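Local coordinates for galactokinase (Bifidobacterium longum subsp. infantis ATCC 15697 = JCM 1222 = DSM 20088, PDB 6TEQ), which probably phosphorylates galactose at the expense of ATP, as a GHMP-family galactokinase, and here holds 2-deoxy-2-fluoro-galactose in its sugar pocket, at residues 341-351 with 363-373; 38-49 with 188-196. All coordinates share one frame; numbering follows the deposited sequence.

Contact 1 of 2, residues 341-351 with 363-373. With GAF (2-deoxy-2-fluoro-alpha-D-galactopyranose), chain M.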
loop_
_atom_site.group_PDB
_atom_site.type_symbol
_atom_site.label_atom_id
_atom_site.label_comp_id
_atom_site.label_asym_id
_atom_site.label_seq_id
_atom_site.Cartn_x
_atom_site.Cartn_y
_atom_site.Cartn_z
ATOM N N GLU A 341 -16.881 3.343 7.316
ATOM C CA GLU A 341 -17.705 3.810 6.153
ATOM C C GLU A 341 -16.766 4.096 4.976
ATOM O O GLU A 341 -16.873 5.162 4.344
ATOM C CB GLU A 341 -18.606 4.965 6.547
ATOM C CG GLU A 341 -19.650 4.555 7.554
ATOM C CD GLU A 341 -20.591 5.720 7.767
ATOM O OE1 GLU A 341 -20.240 6.622 8.590
ATOM O OE2 GLU A 341 -21.573 5.819 6.984
ATOM N N VAL A 342 -15.875 3.131 4.662
ATOM C CA VAL A 342 -14.965 3.289 3.490
ATOM C C VAL A 342 -15.190 2.186 2.459
ATOM O O VAL A 342 -14.358 2.015 1.602
ATOM C CB VAL A 342 -13.479 3.402 3.889
ATOM C CG1 VAL A 342 -13.238 4.589 4.791
ATOM C CG2 VAL A 342 -12.986 2.097 4.523
ATOM N N THR A 343 -16.276 1.442 2.547
ATOM C CA THR A 343 -16.572 0.427 1.532
ATOM C C THR A 343 -17.604 0.977 0.546
ATOM O O THR A 343 -18.186 2.070 0.743
ATOM C CB THR A 343 -17.023 -0.886 2.167
ATOM O OG1 THR A 343 -18.329 -0.740 2.728
ATOM C CG2 THR A 343 -16.011 -1.424 3.169
ATOM N N VAL A 344 -17.779 0.233 -0.517
ATOM C CA VAL A 344 -18.716 0.522 -1.626
ATOM C C VAL A 344 -19.329 -0.809 -1.964
ATOM O O VAL A 344 -18.780 -1.867 -1.602
ATOM C CB VAL A 344 -18.021 1.186 -2.827
ATOM C CG1 VAL A 344 -17.421 2.522 -2.443
ATOM C CG2 VAL A 344 -16.970 0.283 -3.460
ATOM N N PRO A 345 -20.446 -0.812 -2.721
ATOM C CA PRO A 345 -21.133 -2.081 -2.965
ATOM C C PRO A 345 -20.241 -3.136 -3.604
ATOM O O PRO A 345 -20.420 -4.293 -3.268
ATOM C CB PRO A 345 -22.285 -1.669 -3.889
ATOM C CG PRO A 345 -22.596 -0.288 -3.354
ATOM C CD PRO A 345 -21.246 0.362 -3.108
ATOM N N GLU A 346 -19.378 -2.751 -4.552
ATOM C CA GLU A 346 -18.545 -3.750 -5.243
ATOM C C GLU A 346 -17.676 -4.471 -4.196
ATOM O O GLU A 346 -17.444 -5.679 -4.324
ATOM C CB GLU A 346 -17.724 -3.099 -6.347
ATOM C CG GLU A 346 -18.567 -2.529 -7.476
ATOM C CD GLU A 346 -18.960 -1.066 -7.347
ATOM O OE1 GLU A 346 -19.057 -0.531 -6.216
ATOM O OE2 GLU A 346 -19.211 -0.456 -8.420
ATOM N N LEU A 347 -17.070 -3.726 -3.270
ATOM C CA LEU A 347 -16.226 -4.377 -2.262
ATOM C C LEU A 347 -17.121 -5.297 -1.416
ATOM O O LEU A 347 -16.716 -6.435 -1.105
ATOM C CB LEU A 347 -15.548 -3.363 -1.360
ATOM C CG LEU A 347 -14.514 -2.448 -2.006
ATOM C CD1 LEU A 347 -14.106 -1.377 -1.022
ATOM C CD2 LEU A 347 -13.307 -3.267 -2.485
ATOM N N ASP A 348 -18.268 -4.770 -0.952
ATOM C CA ASP A 348 -19.080 -5.529 0.034
ATOM C C ASP A 348 -19.646 -6.792 -0.614
ATOM O O ASP A 348 -19.696 -7.843 0.017
ATOM C CB ASP A 348 -20.170 -4.662 0.635
ATOM C CG ASP A 348 -19.569 -3.567 1.480
ATOM O OD1 ASP A 348 -18.402 -3.719 1.879
ATOM O OD2 ASP A 348 -20.286 -2.611 1.698
ATOM N N ILE A 349 -20.058 -6.685 -1.863
ATOM C CA ILE A 349 -20.633 -7.858 -2.587
ATOM C C ILE A 349 -19.528 -8.883 -2.918
ATOM O O ILE A 349 -19.729 -10.079 -2.665
ATOM C CB ILE A 349 -21.416 -7.384 -3.814
ATOM C CG1 ILE A 349 -22.683 -6.654 -3.395
ATOM C CG2 ILE A 349 -21.707 -8.584 -4.745
ATOM C CD1 ILE A 349 -23.364 -5.861 -4.488
ATOM N N ALA A 350 -18.342 -8.438 -3.307
ATOM C CA ALA A 350 -17.240 -9.392 -3.533
ATOM C C ALA A 350 -16.965 -10.149 -2.231
ATOM O O ALA A 350 -16.728 -11.347 -2.267
ATOM C CB ALA A 350 -16.019 -8.675 -4.038
ATOM N N VAL A 351 -16.848 -9.407 -1.132
ATOM C CA VAL A 351 -16.598 -10.042 0.168
ATOM C C VAL A 351 -17.702 -11.048 0.512
ATOM O O VAL A 351 -17.388 -12.155 0.985
ATOM C CB VAL A 351 -16.468 -8.956 1.263
ATOM C CG1 VAL A 351 -16.676 -9.556 2.629
ATOM C CG2 VAL A 351 -15.119 -8.319 1.148
ATOM N N ARG A 363 -11.981 -9.427 3.047
ATOM C CA ARG A 363 -12.052 -8.025 3.431
ATOM C C ARG A 363 -11.538 -7.188 2.283
ATOM O O ARG A 363 -10.604 -7.596 1.593
ATOM C CB ARG A 363 -11.228 -7.737 4.699
ATOM C CG ARG A 363 -9.758 -8.108 4.614
ATOM C CD ARG A 363 -9.013 -7.962 5.916
ATOM N NE ARG A 363 -8.954 -6.571 6.258
ATOM C CZ ARG A 363 -8.160 -5.636 5.724
ATOM N NH1 ARG A 363 -8.399 -4.381 6.003
ATOM N NH2 ARG A 363 -7.123 -5.923 5.000
ATOM N N MET A 364 -12.020 -5.961 2.239
ATOM C CA MET A 364 -11.312 -4.941 1.457
ATOM C C MET A 364 -9.887 -4.764 2.005
ATOM O O MET A 364 -9.631 -5.012 3.184
ATOM C CB MET A 364 -12.078 -3.648 1.510
ATOM C CG MET A 364 -12.290 -3.030 2.904
ATOM S SD MET A 364 -12.280 -1.245 2.900
ATOM C CE MET A 364 -10.535 -0.944 2.667
ATOM N N THR A 365 -8.970 -4.336 1.150
ATOM C CA THR A 365 -7.581 -4.006 1.540
ATOM C C THR A 365 -7.222 -2.609 1.016
ATOM O O THR A 365 -7.731 -2.173 -0.056
ATOM C CB THR A 365 -6.569 -5.061 1.012
ATOM O OG1 THR A 365 -5.299 -4.907 1.667
ATOM C CG2 THR A 365 -6.388 -5.052 -0.491
ATOM N N GLY A 366 -6.416 -1.906 1.802
ATOM C CA GLY A 366 -5.972 -0.592 1.430
ATOM C C GLY A 366 -6.975 0.492 1.899
ATOM O O GLY A 366 -7.731 0.273 2.814
ATOM N N GLY A 367 -6.995 1.613 1.180
ATOM C CA GLY A 367 -7.763 2.780 1.616
ATOM C C GLY A 367 -9.244 2.606 1.527
ATOM O O GLY A 367 -9.932 3.186 2.311
ATOM N N GLY A 368 -9.722 1.803 0.609
ATOM C CA GLY A 368 -11.159 1.686 0.388
ATOM C C GLY A 368 -11.687 2.571 -0.717
ATOM O O GLY A 368 -10.916 3.024 -1.572
ATOM N N PHE A 369 -13.015 2.788 -0.669
ATOM C CA PHE A 369 -13.773 3.652 -1.622
ATOM C C PHE A 369 -13.737 3.029 -3.000
ATOM O O PHE A 369 -14.132 3.689 -3.957
ATOM C CB PHE A 369 -13.165 5.058 -1.636
ATOM C CG PHE A 369 -13.024 5.668 -0.280
ATOM C CD1 PHE A 369 -14.153 6.033 0.427
ATOM C CD2 PHE A 369 -11.766 5.929 0.251
ATOM C CE1 PHE A 369 -14.016 6.586 1.687
ATOM C CE2 PHE A 369 -11.639 6.516 1.492
ATOM C CZ PHE A 369 -12.767 6.855 2.202
ATOM N N GLY A 370 -13.366 1.756 -3.094
ATOM C CA GLY A 370 -13.070 1.091 -4.352
ATOM C C GLY A 370 -11.910 0.164 -4.158
ATOM O O GLY A 370 -11.549 -0.074 -2.984
ATOM N N GLY A 371 -11.366 -0.346 -5.263
ATOM C CA GLY A 371 -10.133 -1.119 -5.226
ATOM C C GLY A 371 -10.404 -2.580 -5.006
ATOM O O GLY A 371 -11.275 -3.155 -5.653
ATOM N N SER A 372 -9.599 -3.176 -4.130
ATOM C CA SER A 372 -9.505 -4.654 -4.080
ATOM C C SER A 372 -10.011 -5.240 -2.765
ATOM O O SER A 372 -9.949 -4.581 -1.691
ATOM C CB SER A 372 -8.104 -5.149 -4.356
ATOM O OG SER A 372 -7.572 -4.649 -5.561
ATOM N N ILE A 373 -10.412 -6.493 -2.858
ATOM C CA ILE A 373 -10.635 -7.370 -1.710
ATOM C C ILE A 373 -9.569 -8.435 -1.703
ATOM O O ILE A 373 -8.978 -8.794 -2.723
ATOM C CB ILE A 373 -12.072 -7.955 -1.659
ATOM C CG1 ILE A 373 -12.336 -9.054 -2.690
ATOM C CG2 ILE A 373 -13.113 -6.890 -1.707
ATOM C CD1 ILE A 373 -13.238 -10.070 -2.154
HETATM C C1 GAF M . -4.183 4.102 1.745
HETATM C C2 GAF M . -2.971 4.844 2.268
HETATM F F2 GAF M . -2.124 5.077 1.235
HETATM C C3 GAF M . -2.255 4.068 3.353
HETATM O O3 GAF M . -1.325 4.896 3.978
HETATM C C4 GAF M . -3.252 3.587 4.450
HETATM O O4 GAF M . -3.762 4.645 5.252
HETATM C C5 GAF M . -4.370 2.853 3.791
HETATM O O5 GAF M . -5.001 3.685 2.848
HETATM C C6 GAF M . -5.420 2.353 4.762
HETATM O O6 GAF M . -4.873 1.407 5.679
HETATM O O1 GAF M . -3.628 3.017 1.026
#
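Val342 lies over one face of the Phe369 ring, its CB 4.1 Å from the ring centroid and displaced toward the rim, a CH-pi contact. The CG1 branch of Val342, anti to its own carbonyl carbon (chi1 -60°), overhangs the rim of the ring, 3.5 Å from Phe369 CZ. The other branch, CG2, turns to the sulfur of Met364, which Thr343 CG2 also touches.

Further apolar packing seats the start of helix 345-356 on the hairpin of strands 361-365 and 372-378. Leu347 lies across the hairpin where the strands meet the turn, its CD1 3.5 Å from Gly370 O, with Met364 CB and Ile373 CG2 beside its methyls. One turn on, Ala350 CB meets Ile373 CD1 at 3.6 Å, while Val351 CG2 rests on Ile373 CG2. Val344 sets its two methyls against the backbone of Phe369 and Gly370.

A single hydrogen bond joins the segments, from Phe369 N to Val342 O at 2.7 Å (162° at the hydrogen). The same oxygen lies close to Gly368 CA, where a side chain would collide with it. Beside the helix start, Thr343 OG1 donates to the syn lone pair of Asp348 OD2.

The helix and the loop before it thus rest on the hairpin chiefly through hydrocarbon; the one backbone bond ties that loop to the glycine-rich turn, whose Gly367 CA approaches GAF O5 to 3.2 Å.

Contact 2 of 2, residues 38-49 with 188-196. With GAF (2-deoxy-2-fluoro-alpha-D-galactopyranose), chain M.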
loop_
_atom_site.group_PDB
_atom_site.type_symbol
_atom_site.label_atom_id
_atom_site.label_comp_id
_atom_site.label_asym_id
_atom_site.label_seq_id
_atom_site.Cartn_x
_atom_site.Cartn_y
_atom_site.Cartn_z
ATOM N N PRO A 38 7.669 -3.297 -5.234
ATOM C CA PRO A 38 6.388 -3.981 -5.350
ATOM C C PRO A 38 5.207 -3.138 -4.889
ATOM O O PRO A 38 5.282 -2.218 -4.080
ATOM C CB PRO A 38 6.576 -5.210 -4.470
ATOM C CG PRO A 38 7.442 -4.656 -3.323
ATOM C CD PRO A 38 8.444 -3.786 -4.069
ATOM N N GLY A 39 4.044 -3.535 -5.397
ATOM C CA GLY A 39 2.782 -3.163 -4.761
ATOM C C GLY A 39 2.585 -4.010 -3.516
ATOM O O GLY A 39 3.474 -4.779 -3.161
ATOM N N ARG A 40 1.445 -3.834 -2.846
ATOM C CA ARG A 40 1.259 -4.467 -1.542
ATOM C C ARG A 40 -0.192 -4.819 -1.337
ATOM O O ARG A 40 -1.103 -4.104 -1.849
ATOM C CB ARG A 40 1.767 -3.537 -0.435
ATOM C CG ARG A 40 0.985 -2.257 -0.228
ATOM C CD ARG A 40 -0.098 -2.387 0.798
ATOM N NE ARG A 40 -0.946 -1.193 0.835
ATOM C CZ ARG A 40 -2.010 -0.969 0.096
ATOM N NH1 ARG A 40 -2.654 0.189 0.225
ATOM N NH2 ARG A 40 -2.532 -1.912 -0.680
ATOM N N VAL A 41 -0.417 -5.794 -0.460
ATOM C CA VAL A 41 -1.749 -5.964 0.173
ATOM C C VAL A 41 -1.594 -5.892 1.691
ATOM O O VAL A 41 -0.783 -6.601 2.288
ATOM C CB VAL A 41 -2.453 -7.256 -0.271
ATOM C CG1 VAL A 41 -3.134 -7.111 -1.601
ATOM C CG2 VAL A 41 -1.484 -8.395 -0.403
ATOM N N ASN A 42 -2.441 -5.080 2.292
ATOM C CA ASN A 42 -2.500 -4.988 3.753
ATOM C C ASN A 42 -3.359 -6.153 4.220
ATOM O O ASN A 42 -4.536 -6.205 3.914
ATOM C CB ASN A 42 -2.981 -3.632 4.226
ATOM C CG ASN A 42 -2.627 -3.414 5.670
ATOM O OD1 ASN A 42 -1.735 -4.076 6.195
ATOM N ND2 ASN A 42 -3.378 -2.517 6.280
ATOM N N LEU A 43 -2.779 -7.062 4.973
ATOM C CA LEU A 43 -3.575 -8.209 5.421
ATOM C C LEU A 43 -4.634 -7.702 6.397
ATOM O O LEU A 43 -5.767 -8.195 6.371
ATOM C CB LEU A 43 -2.703 -9.286 6.039
ATOM C CG LEU A 43 -1.662 -9.933 5.147
ATOM C CD1 LEU A 43 -0.815 -10.842 5.984
ATOM C CD2 LEU A 43 -2.295 -10.682 3.978
ATOM N N ILE A 44 -4.222 -6.852 7.333
ATOM C CA ILE A 44 -5.128 -6.293 8.358
ATOM C C ILE A 44 -4.395 -5.145 9.020
ATOM O O ILE A 44 -3.190 -5.030 8.882
ATOM C CB ILE A 44 -5.489 -7.454 9.343
ATOM C CG1 ILE A 44 -6.695 -7.112 10.182
ATOM C CG2 ILE A 44 -4.333 -7.921 10.191
ATOM C CD1 ILE A 44 -7.311 -8.302 10.907
ATOM N N GLY A 45 -5.170 -4.283 9.642
ATOM C CA GLY A 45 -4.672 -3.046 10.252
ATOM C C GLY A 45 -4.849 -1.914 9.286
ATOM O O GLY A 45 -3.883 -1.324 8.830
ATOM N N GLU A 46 -6.090 -1.638 8.998
ATOM C CA GLU A 46 -6.497 -0.701 7.972
ATOM C C GLU A 46 -6.979 0.587 8.620
ATOM O O GLU A 46 -7.670 0.605 9.652
ATOM C CB GLU A 46 -7.615 -1.296 7.127
ATOM C CG GLU A 46 -7.572 -0.857 5.683
ATOM C CD GLU A 46 -6.412 -1.546 4.946
ATOM O OE1 GLU A 46 -5.324 -0.897 4.812
ATOM O OE2 GLU A 46 -6.549 -2.756 4.561
ATOM N N HIS A 47 -6.476 1.661 8.050
ATOM C CA HIS A 47 -6.752 2.996 8.538
ATOM C C HIS A 47 -6.188 3.187 9.942
ATOM O O HIS A 47 -6.767 3.966 10.727
ATOM C CB HIS A 47 -8.177 3.337 8.336
ATOM C CG HIS A 47 -8.536 3.706 6.958
ATOM N ND1 HIS A 47 -8.251 4.947 6.404
ATOM C CD2 HIS A 47 -9.108 2.961 5.955
ATOM C CE1 HIS A 47 -8.657 4.908 5.146
ATOM N NE2 HIS A 47 -9.160 3.746 4.857
ATOM N N THR A 48 -5.075 2.550 10.217
ATOM C CA THR A 48 -4.383 2.650 11.495
ATOM C C THR A 48 -3.020 3.311 11.336
ATOM O O THR A 48 -2.510 3.835 12.317
ATOM C CB THR A 48 -4.177 1.252 12.083
ATOM O OG1 THR A 48 -3.481 0.415 11.165
ATOM C CG2 THR A 48 -5.471 0.575 12.442
ATOM N N ASP A 49 -2.421 3.289 10.151
ATOM C CA ASP A 49 -1.058 3.838 10.008
ATOM C C ASP A 49 -0.951 5.302 10.456
ATOM O O ASP A 49 -0.019 5.636 11.236
ATOM C CB ASP A 49 -0.497 3.575 8.639
ATOM C CG ASP A 49 -1.182 4.160 7.427
ATOM O OD1 ASP A 49 -2.335 4.551 7.556
ATOM O OD2 ASP A 49 -0.491 4.238 6.372
ATOM N N GLY A 188 -0.561 7.788 4.406
ATOM C CA GLY A 188 0.203 7.386 5.574
ATOM C C GLY A 188 1.407 6.663 4.999
ATOM O O GLY A 188 1.751 6.883 3.850
ATOM N N GLY A 189 2.088 5.936 5.820
ATOM C CA GLY A 189 3.305 5.282 5.376
ATOM C C GLY A 189 3.218 3.823 5.192
ATOM O O GLY A 189 4.280 3.212 4.978
ATOM N N LEU A 190 2.034 3.223 5.376
ATOM C CA LEU A 190 1.774 1.771 5.226
ATOM C C LEU A 190 2.464 1.242 3.962
ATOM O O LEU A 190 3.216 0.223 3.996
ATOM C CB LEU A 190 0.250 1.583 5.111
ATOM C CG LEU A 190 -0.296 0.164 4.934
ATOM C CD1 LEU A 190 -1.799 0.200 4.658
ATOM C CD2 LEU A 190 0.413 -0.559 3.819
ATOM N N ASP A 191 2.161 1.887 2.846
ATOM C CA ASP A 191 2.415 1.317 1.536
ATOM C C ASP A 191 3.915 1.345 1.245
ATOM O O ASP A 191 4.476 0.370 0.637
ATOM C CB ASP A 191 1.673 2.059 0.440
ATOM C CG ASP A 191 0.179 2.189 0.590
ATOM O OD1 ASP A 191 -0.377 1.491 1.473
ATOM O OD2 ASP A 191 -0.365 2.859 -0.306
ATOM N N GLN A 192 4.574 2.422 1.646
ATOM C CA GLN A 192 5.981 2.673 1.343
ATOM C C GLN A 192 6.842 1.797 2.271
ATOM O O GLN A 192 7.874 1.194 1.805
ATOM C CB GLN A 192 6.302 4.149 1.526
ATOM C CG GLN A 192 5.498 5.062 0.592
ATOM C CD GLN A 192 4.123 5.451 1.105
ATOM O OE1 GLN A 192 3.628 4.971 2.156
ATOM N NE2 GLN A 192 3.480 6.336 0.360
ATOM N N ASN A 193 6.443 1.589 3.498
ATOM C CA ASN A 193 7.115 0.640 4.395
ATOM C C ASN A 193 6.997 -0.743 3.844
ATOM O O ASN A 193 8.024 -1.514 3.824
ATOM C CB ASN A 193 6.576 0.785 5.846
ATOM C CG ASN A 193 7.204 1.928 6.613
ATOM O OD1 ASN A 193 8.289 1.752 7.141
ATOM N ND2 ASN A 193 6.597 3.104 6.612
ATOM N N ALA A 194 5.820 -1.153 3.365
ATOM C CA ALA A 194 5.653 -2.500 2.760
ATOM C C ALA A 194 6.591 -2.631 1.591
ATOM O O ALA A 194 7.325 -3.613 1.497
ATOM C CB ALA A 194 4.234 -2.729 2.339
ATOM N N SER A 195 6.581 -1.671 0.687
ATOM C CA SER A 195 7.251 -1.808 -0.616
ATOM C C SER A 195 8.760 -1.925 -0.383
ATOM O O SER A 195 9.455 -2.604 -1.148
ATOM C CB SER A 195 6.894 -0.602 -1.499
ATOM O OG SER A 195 7.342 -0.796 -2.808
ATOM N N MET A 196 9.282 -1.313 0.673
ATOM C CA MET A 196 10.751 -1.239 0.851
ATOM C C MET A 196 11.227 -2.096 2.024
ATOM O O MET A 196 12.465 -2.222 2.163
ATOM C CB MET A 196 11.240 0.198 1.026
ATOM C CG MET A 196 10.937 0.988 -0.204
ATOM S SD MET A 196 11.825 2.544 -0.230
ATOM C CE MET A 196 13.275 2.018 -1.152
HETATM C C1 GAF M . -4.183 4.102 1.745
HETATM C C2 GAF M . -2.971 4.844 2.268
HETATM F F2 GAF M . -2.124 5.077 1.235
HETATM C C3 GAF M . -2.255 4.068 3.353
HETATM O O3 GAF M . -1.325 4.896 3.978
HETATM C C4 GAF M . -3.252 3.587 4.450
HETATM O O4 GAF M . -3.762 4.645 5.252
HETATM C C5 GAF M . -4.370 2.853 3.791
HETATM O O5 GAF M . -5.001 3.685 2.848
HETATM C C6 GAF M . -5.420 2.353 4.762
HETATM O O6 GAF M . -4.873 1.407 5.679
HETATM O O1 GAF M . -3.628 3.017 1.026
HETATM O O HOH W 1 3.487 -1.026 -2.078
#
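Arg40 meets Asp191 in a salt bridge in which NE (2.8 Å) and NH1 both grip the single oxygen OD1. Both nitrogens arrive from one face of the carboxylate, the guanidinium and carboxylate planes standing 83° apart. A bend at chi2 (92°) carries the guanidinium to the sugar, its edge in plane with GAF O1, while Asp191 OD2 lies 3.2 Å from GAF F2. A leucine in place of Arg40 would probably leave Asp191 OD1 without its two donors and its carboxylate freer to turn.

Two further hydrogen bonds span the segments. Leu190 N, at the start of helix 190-197, donates to the anti lone pair of Asp49 OD2 at 2.9 Å. Ser195 OG donates to Pro38 O in the carbonyl plane; a water bridges the same oxygen to Asp191 O.

Arg40 CB packs on Ala194 CB at 3.8 Å. In the conformer modelled here, Leu190 sets CD2 against Arg40 CD and CD1 against Asn42 ND2, which donates to Gly45 O and Glu46 OE1, both in the amide plane, fixing its rotation.

His47 N gives GAF O6 a nearly straight bond (176°). Asp49 OD2 lies 2.6 Å from GAF O3, so both aspartates face the sugar while held from the opposite segment, which probably presets the pocket.

How the contacts relate
Contacts 1 and 2 have centres about 16 Å apart and border the same sugar. Residues 38-49 and 188-196 supply charged and polar groups of the pocket, whereas contact 1 brings the glycine turn at Gly366 and Gly367 to the O5 and C6 side of GAF. The two meet directly: His47 NE2 and Gly367 O are 2.7 Å apart, and Thr365 OG1 lies 2.7 Å from Asn42 O, both probable hydrogen bonds. Arg363 NH1 forms a salt bridge with Glu46 OE2, tying the edge strand 361-365 to the galactose-binding loop. The hydrophobic seat of helix 345-356 is thus connected through the hairpin to the sugar site, where Tyr248 OH adds a further hydrogen bond to GAF.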